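Local coordinates for outer membrane protein (Tpn50) (Borrelia burgdorferi, PDB 3OON), which probably tethers the outer membrane to peptidoglycan through its C-terminal OmpA-like domain, the part in this chain, at residues Ile19-Asn24 with Arg115-Thr120; Leu15-Glu20 with Tyr33-Leu38. All blocks are in the same frame, centred on the assembly; numbering follows the deposited sequence. Where two conformers were deposited one is given.

Interaction 1 (Ile19-Asn24 with Arg115-Thr120); sequences IEFYPN and RRVEIT. With SO4 (sulfate ion), chain B.
The backbone N of R115 donates to I19 O at 2.9 Å. I19 N returns the bond to R115 O at 3.0 Å, and the two residues thus form a hydrogen-bonded antiparallel pair with both side chains on the same face of the sheet as V117. On this face the valine CG1 stands anti to the backbone N (chi1 -175°), which sets CG2 beside that N and against the other segment. V117 CG2 meets I19 CG1 at 4.1 Å. The same V117 methyl lies at the edge of the F21 ring, near its plane, 4.2 Å from F21 CE2. R115 CB also comes to that edge, with F21 CD2 3.9 Å away, while I19 CG2 lies 3.8 Å above one face of the F21 ring, offset toward the rim. The pair joins strands 12-20 and 114-122, neighbours in the sheet of the OmpA C-terminal fold, whose helix 63-83 packs over I19 through I77. The end of the R115 side chain leaves this apolar patch: the chain bends at chi2 (-64°), where CD turns, and the guanidinium presents its edge to a sulfate whose sulfur lies in its plane. R115 NE binds sulfate O2 at 2.8 Å, and R115 NH2 binds sulfate O1 at 2.9 Å, a two-pronged grip. NH1 is tied to A112 O. R73 NH2 and the backbone N atoms of E58 and Q59 also hold the anion, which probably came from the crystallisation liquor.

Interaction 2 (Leu15-Glu20 with Tyr33-Leu38); sequences LSFDIE and YKKIDL
Strand 15-20 and helix 33-38 run nearly antiparallel, at 152° between their directions, with axes 9.6 Å apart at closest approach. K35 carries most of the contact. Its CG is anti to the backbone N (chi1 -177°), sending the chain out from the helix toward the strand, and a bend at chi3 turns CE toward the D18 carbonyl. K35 NZ then donates to D18 O over a short 2.6 Å, lying only slightly out of the carbonyl plane. The ammonium also gives a bond to a water 2.8 Å from K35 NZ, and that water accepts from D18 N as well, bridging lysine and strand backbone. N1, the first residue of the chain, joins this polar group, its carbonyl accepting from K35 NZ. In the conformer given, D18 OD1 makes a salt bridge with K35 NZ at 3.1 Å and D18 OD2 bonds N1 ND2; both rest on one of two modelled conformers.

Along the aliphatic part of the lysine the contact is apolar. K35 and I19 slide past each other in opposite directions, K35 CD lying 3.8 Å from I19 CD1. K35 CD also approaches the F17 ring obliquely, a looser touch at 4.4 Å from F17 CD1. I36 crosses I19 at about a right angle and puts I36 CG1 3.9 Å from I19 CD1; I36 also touches I77, Y80 and L81 of helix 63-83. The lysine thus combines an aliphatic stem resting on buried side chains with a charged end held by the D18 carbonyl, a water and N1 O. Strand, helix 33-45 and the later strand 51-55, parallel to the first with strand 114-122 between them, make the beta-alpha-beta crossover of the OmpA-like domain.

In the fold
Interactions 1 and 2 have centres 9 Å apart and share strand 12-20, which binds strand 114-122 along one edge while helix 33-45 packs over it. I19 belongs to both contacts, its backbone paired in interaction 1 and its CD1 packed in interaction 2. The segments also meet directly: probable hydrogen bonds join I119 O to L15 N at 2.7 Å and V117 N to F17 O at 3.2 Å, and I119 CD1 packs on F17 CZ. The sulfate belongs to interaction 1; its position beside R73 and E58 is consistent with the peptidoglycan-binding pocket of OmpA-like domains, where the anion may mimic a ligand carboxylate.

Interaction 1 (Ile19-Asn24 with Arg115-Thr120)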
loop_
_atom_site.group_PDB
_atom_site.type_symbol
_atom_site.label_atom_id
_atom_site.label_comp_id
_atom_site.label_asym_id
_atom_site.label_seq_id
_atom_site.Cartn_x
_atom_site.Cartn_y
_atom_site.Cartn_z
ATOM N N ILE A 19 -12.283 7.156 1.803
ATOM C CA ILE A 19 -12.312 8.223 2.795
ATOM C C ILE A 19 -13.765 8.513 3.049
ATOM O O ILE A 19 -14.532 8.716 2.101
ATOM C CB ILE A 19 -11.641 9.520 2.257
ATOM C CG1 ILE A 19 -10.132 9.328 2.045
ATOM C CG2 ILE A 19 -11.951 10.738 3.164
ATOM C CD1 ILE A 19 -9.292 9.207 3.330
ATOM N N GLU A 20 -14.150 8.529 4.322
ATOM C CA GLU A 20 -15.498 8.911 4.695
ATOM C C GLU A 20 -15.648 10.415 4.559
ATOM O O GLU A 20 -14.896 11.180 5.174
ATOM C CB GLU A 20 -15.805 8.477 6.125
ATOM C CG GLU A 20 -15.947 6.978 6.275
ATOM C CD GLU A 20 -16.628 6.561 7.568
ATOM O OE1 GLU A 20 -17.585 7.233 8.008
ATOM O OE2 GLU A 20 -16.203 5.538 8.137
ATOM N N PHE A 21 -16.591 10.819 3.712
ATOM C CA PHE A 21 -17.023 12.204 3.600
ATOM C C PHE A 21 -18.429 12.295 4.166
ATOM O O PHE A 21 -19.203 11.343 4.070
ATOM C CB PHE A 21 -17.061 12.646 2.132
ATOM C CG PHE A 21 -15.710 12.773 1.496
ATOM C CD1 PHE A 21 -14.965 13.943 1.637
ATOM C CD2 PHE A 21 -15.191 11.737 0.734
ATOM C CE1 PHE A 21 -13.704 14.065 1.029
ATOM C CE2 PHE A 21 -13.939 11.849 0.127
ATOM C CZ PHE A 21 -13.195 13.011 0.277
ATOM N N TYR A 22 -18.766 13.430 4.758
ATOM C CA TYR A 22 -20.146 13.646 5.171
ATOM C C TYR A 22 -21.045 13.648 3.935
ATOM O O TYR A 22 -20.594 14.036 2.855
ATOM C CB TYR A 22 -20.263 14.935 5.971
ATOM C CG TYR A 22 -19.689 14.811 7.369
ATOM C CD1 TYR A 22 -20.346 14.057 8.352
ATOM C CD2 TYR A 22 -18.495 15.439 7.709
ATOM C CE1 TYR A 22 -19.824 13.940 9.641
ATOM C CE2 TYR A 22 -17.962 15.329 8.996
ATOM C CZ TYR A 22 -18.635 14.580 9.957
ATOM O OH TYR A 22 -18.116 14.461 11.230
ATOM N N PRO A 23 -22.313 13.203 4.082
ATOM C CA PRO A 23 -23.185 12.986 2.923
ATOM C C PRO A 23 -23.220 14.194 1.995
ATOM O O PRO A 23 -23.380 15.324 2.467
ATOM C CB PRO A 23 -24.571 12.771 3.547
ATOM C CG PRO A 23 -24.311 12.323 4.942
ATOM C CD PRO A 23 -22.995 12.922 5.360
ATOM N N ASN A 24 -23.038 13.946 0.696
ATOM C CA ASN A 24 -23.088 14.977 -0.359
ATOM C C ASN A 24 -22.160 16.176 -0.155
ATOM O O ASN A 24 -22.438 17.268 -0.653
ATOM C CB ASN A 24 -24.534 15.470 -0.565
ATOM C CG ASN A 24 -25.540 14.341 -0.547
ATOM O OD1 ASN A 24 -26.322 14.210 0.401
ATOM N ND2 ASN A 24 -25.520 13.509 -1.582
ATOM N N ARG A 115 -16.129 7.010 0.326
ATOM C CA ARG A 115 -16.024 7.273 -1.104
ATOM C C ARG A 115 -14.596 7.022 -1.594
ATOM O O ARG A 115 -13.619 7.273 -0.875
ATOM C CB ARG A 115 -16.435 8.713 -1.425
ATOM C CG ARG A 115 -17.897 9.041 -1.153
ATOM C CD ARG A 115 -18.808 8.235 -2.050
ATOM N NE ARG A 115 -20.221 8.512 -1.786
ATOM C CZ ARG A 115 -20.967 7.874 -0.881
ATOM N NH1 ARG A 115 -20.448 6.911 -0.118
ATOM N NH2 ARG A 115 -22.241 8.210 -0.726
ATOM N N ARG A 116 -14.496 6.542 -2.829
ATOM C CA ARG A 116 -13.231 6.163 -3.428
ATOM C C ARG A 116 -12.396 7.393 -3.762
ATOM O O ARG A 116 -12.903 8.373 -4.318
ATOM C CB ARG A 116 -13.472 5.341 -4.698
ATOM C CG ARG A 116 -14.132 3.967 -4.462
ATOM C CD ARG A 116 -14.434 3.263 -5.785
ATOM N NE ARG A 116 -13.407 3.560 -6.791
ATOM C CZ ARG A 116 -13.617 4.219 -7.932
ATOM N NH1 ARG A 116 -14.832 4.644 -8.265
ATOM N NH2 ARG A 116 -12.597 4.433 -8.750
ATOM N N VAL A 117 -11.117 7.327 -3.392
ATOM C CA VAL A 117 -10.120 8.315 -3.790
ATOM C C VAL A 117 -8.921 7.521 -4.265
ATOM O O VAL A 117 -8.603 6.456 -3.725
ATOM C CB VAL A 117 -9.679 9.269 -2.635
ATOM C CG1 VAL A 117 -8.726 10.360 -3.158
ATOM C CG2 VAL A 117 -10.854 9.939 -1.976
ATOM N N GLU A 118 -8.264 8.026 -5.296
ATOM C CA GLU A 118 -7.028 7.433 -5.736
ATOM C C GLU A 118 -6.010 8.536 -5.749
ATOM O O GLU A 118 -6.335 9.686 -6.074
ATOM C CB GLU A 118 -7.152 6.824 -7.130
ATOM C CG GLU A 118 -8.038 5.591 -7.203
ATOM C CD GLU A 118 -9.463 5.936 -7.586
ATOM O OE1 GLU A 118 -9.649 6.747 -8.535
ATOM O OE2 GLU A 118 -10.391 5.398 -6.936
ATOM N N ILE A 119 -4.789 8.185 -5.376
ATOM C CA ILE A 119 -3.651 9.064 -5.538
ATOM C C ILE A 119 -2.574 8.274 -6.273
ATOM O O ILE A 119 -2.208 7.160 -5.859
ATOM C CB ILE A 119 -3.107 9.548 -4.193
ATOM C CG1 ILE A 119 -4.139 10.416 -3.467
ATOM C CG2 ILE A 119 -1.809 10.341 -4.403
ATOM C CD1 ILE A 119 -3.724 10.860 -2.062
ATOM N N THR A 120 -2.078 8.828 -7.368
ATOM C CA THR A 120 -1.010 8.180 -8.122
ATOM C C THR A 120 0.306 8.934 -7.953
ATOM O O THR A 120 0.371 10.137 -8.205
ATOM C CB THR A 120 -1.377 8.043 -9.605
ATOM O OG1 THR A 120 -2.599 7.299 -9.717
ATOM C CG2 THR A 120 -0.283 7.301 -10.383
HETATM S S SO4 B . -22.178 11.175 -3.392
HETATM O O1 SO4 B . -23.065 10.314 -2.612
HETATM O O2 SO4 B . -20.890 10.521 -3.590
HETATM O O3 SO4 B . -22.816 11.416 -4.685
HETATM O O4 SO4 B . -22.016 12.442 -2.689
#

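Interaction 2 (Leu15-Glu20 with Tyr33-Leu38)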
loop_
_atom_site.group_PDB
_atom_site.type_symbol
_atom_site.label_atom_id
_atom_site.label_comp_id
_atom_site.label_asym_id
_atom_site.label_seq_id
_atom_site.Cartn_x
_atom_site.Cartn_y
_atom_site.Cartn_z
ATOM N N LEU A 15 -2.294 4.524 -5.360
ATOM C CA LEU A 15 -2.749 4.348 -3.988
ATOM C C LEU A 15 -4.265 4.450 -4.002
ATOM O O LEU A 15 -4.824 5.520 -4.260
ATOM C CB LEU A 15 -2.154 5.419 -3.057
ATOM C CG LEU A 15 -0.651 5.727 -3.123
ATOM C CD1 LEU A 15 -0.272 6.766 -2.049
ATOM C CD2 LEU A 15 0.157 4.460 -2.954
ATOM N N SER A 16 -4.943 3.337 -3.765
ATOM C CA SER A 16 -6.401 3.385 -3.740
ATOM C C SER A 16 -6.905 3.115 -2.330
ATOM O O SER A 16 -6.405 2.233 -1.624
ATOM C CB SER A 16 -7.023 2.440 -4.772
ATOM O OG SER A 16 -6.900 1.102 -4.382
ATOM N N PHE A 17 -7.868 3.912 -1.900
ATOM C CA PHE A 17 -8.351 3.847 -0.537
ATOM C C PHE A 17 -9.739 4.460 -0.487
ATOM O O PHE A 17 -10.241 4.959 -1.494
ATOM C CB PHE A 17 -7.389 4.578 0.414
ATOM C CG PHE A 17 -7.060 5.975 -0.015
ATOM C CD1 PHE A 17 -7.757 7.052 0.500
ATOM C CD2 PHE A 17 -6.054 6.211 -0.952
ATOM C CE1 PHE A 17 -7.461 8.365 0.081
ATOM C CE2 PHE A 17 -5.752 7.504 -1.374
ATOM C CZ PHE A 17 -6.457 8.584 -0.853
ATOM N N ASP A 18 -10.378 4.426 0.673
ATOM C CA ASP A 18 -11.681 5.071 0.793
ATOM C C ASP A 18 -11.755 5.960 2.025
ATOM O O ASP A 18 -11.347 5.575 3.127
ATOM C CB ASP A 18 -12.829 4.061 0.756
ATOM C CG ASP A 18 -12.852 3.170 1.968
ATOM O OD1 ASP A 18 -11.878 3.208 2.739
ATOM O OD2 ASP A 18 -13.844 2.434 2.156
ATOM N N ILE A 19 -12.283 7.156 1.803
ATOM C CA ILE A 19 -12.312 8.223 2.795
ATOM C C ILE A 19 -13.765 8.513 3.049
ATOM O O ILE A 19 -14.532 8.716 2.101
ATOM C CB ILE A 19 -11.641 9.520 2.257
ATOM C CG1 ILE A 19 -10.132 9.328 2.045
ATOM C CG2 ILE A 19 -11.951 10.738 3.164
ATOM C CD1 ILE A 19 -9.292 9.207 3.330
ATOM N N GLU A 20 -14.150 8.529 4.322
ATOM C CA GLU A 20 -15.498 8.911 4.695
ATOM C C GLU A 20 -15.648 10.415 4.559
ATOM O O GLU A 20 -14.896 11.180 5.174
ATOM C CB GLU A 20 -15.805 8.477 6.125
ATOM C CG GLU A 20 -15.947 6.978 6.275
ATOM C CD GLU A 20 -16.628 6.561 7.568
ATOM O OE1 GLU A 20 -17.585 7.233 8.008
ATOM O OE2 GLU A 20 -16.203 5.538 8.137
ATOM N N TYR A 33 -8.219 11.656 9.127
ATOM C CA TYR A 33 -6.950 12.355 8.930
ATOM C C TYR A 33 -5.727 11.485 9.226
ATOM O O TYR A 33 -4.688 11.645 8.594
ATOM C CB TYR A 33 -6.915 13.682 9.700
ATOM C CG TYR A 33 -7.775 14.740 9.044
ATOM C CD1 TYR A 33 -7.428 15.272 7.806
ATOM C CD2 TYR A 33 -8.938 15.196 9.653
ATOM C CE1 TYR A 33 -8.219 16.237 7.188
ATOM C CE2 TYR A 33 -9.738 16.167 9.045
ATOM C CZ TYR A 33 -9.369 16.680 7.815
ATOM O OH TYR A 33 -10.153 17.633 7.208
ATOM N N LYS A 34 -5.874 10.551 10.166
ATOM C CA LYS A 34 -4.813 9.605 10.496
ATOM C C LYS A 34 -4.475 8.710 9.285
ATOM O O LYS A 34 -3.309 8.387 9.043
ATOM C CB LYS A 34 -5.233 8.764 11.706
ATOM C CG LYS A 34 -4.136 7.887 12.306
ATOM C CD LYS A 34 -3.421 8.579 13.474
ATOM C CE LYS A 34 -3.163 7.616 14.642
ATOM N NZ LYS A 34 -2.212 6.511 14.327
ATOM N N LYS A 35 -5.496 8.323 8.527
ATOM C CA LYS A 35 -5.287 7.576 7.280
ATOM C C LYS A 35 -4.537 8.409 6.233
ATOM O O LYS A 35 -3.616 7.914 5.561
ATOM C CB LYS A 35 -6.621 7.107 6.713
ATOM C CG LYS A 35 -6.498 6.266 5.450
ATOM C CD LYS A 35 -7.874 5.994 4.797
ATOM C CE LYS A 35 -8.678 4.975 5.556
ATOM N NZ LYS A 35 -9.703 4.351 4.672
ATOM N N ILE A 36 -4.927 9.672 6.089
ATOM C CA ILE A 36 -4.216 10.558 5.168
ATOM C C ILE A 36 -2.777 10.794 5.655
ATOM O O ILE A 36 -1.870 10.965 4.846
ATOM C CB ILE A 36 -4.958 11.886 4.929
ATOM C CG1 ILE A 36 -6.395 11.623 4.450
ATOM C CG2 ILE A 36 -4.221 12.716 3.879
ATOM C CD1 ILE A 36 -7.298 12.840 4.536
ATOM N N ASP A 37 -2.572 10.772 6.970
ATOM C CA ASP A 37 -1.220 10.897 7.549
ATOM C C ASP A 37 -0.308 9.753 7.106
ATOM O O ASP A 37 0.878 9.955 6.833
ATOM C CB ASP A 37 -1.276 10.932 9.072
ATOM C CG ASP A 37 -1.781 12.256 9.617
ATOM O OD1 ASP A 37 -1.843 13.243 8.857
ATOM O OD2 ASP A 37 -2.116 12.300 10.819
ATOM N N LEU A 38 -0.875 8.556 7.031
ATOM C CA LEU A 38 -0.161 7.398 6.505
ATOM C C LEU A 38 0.177 7.592 5.027
ATOM O O LEU A 38 1.312 7.340 4.602
ATOM C CB LEU A 38 -0.960 6.101 6.717
ATOM C CG LEU A 38 -0.346 4.846 6.077
ATOM C CD1 LEU A 38 1.100 4.581 6.550
ATOM C CD2 LEU A 38 -1.227 3.649 6.351
HETATM O O HOH W 1 -8.972 2.507 2.627
#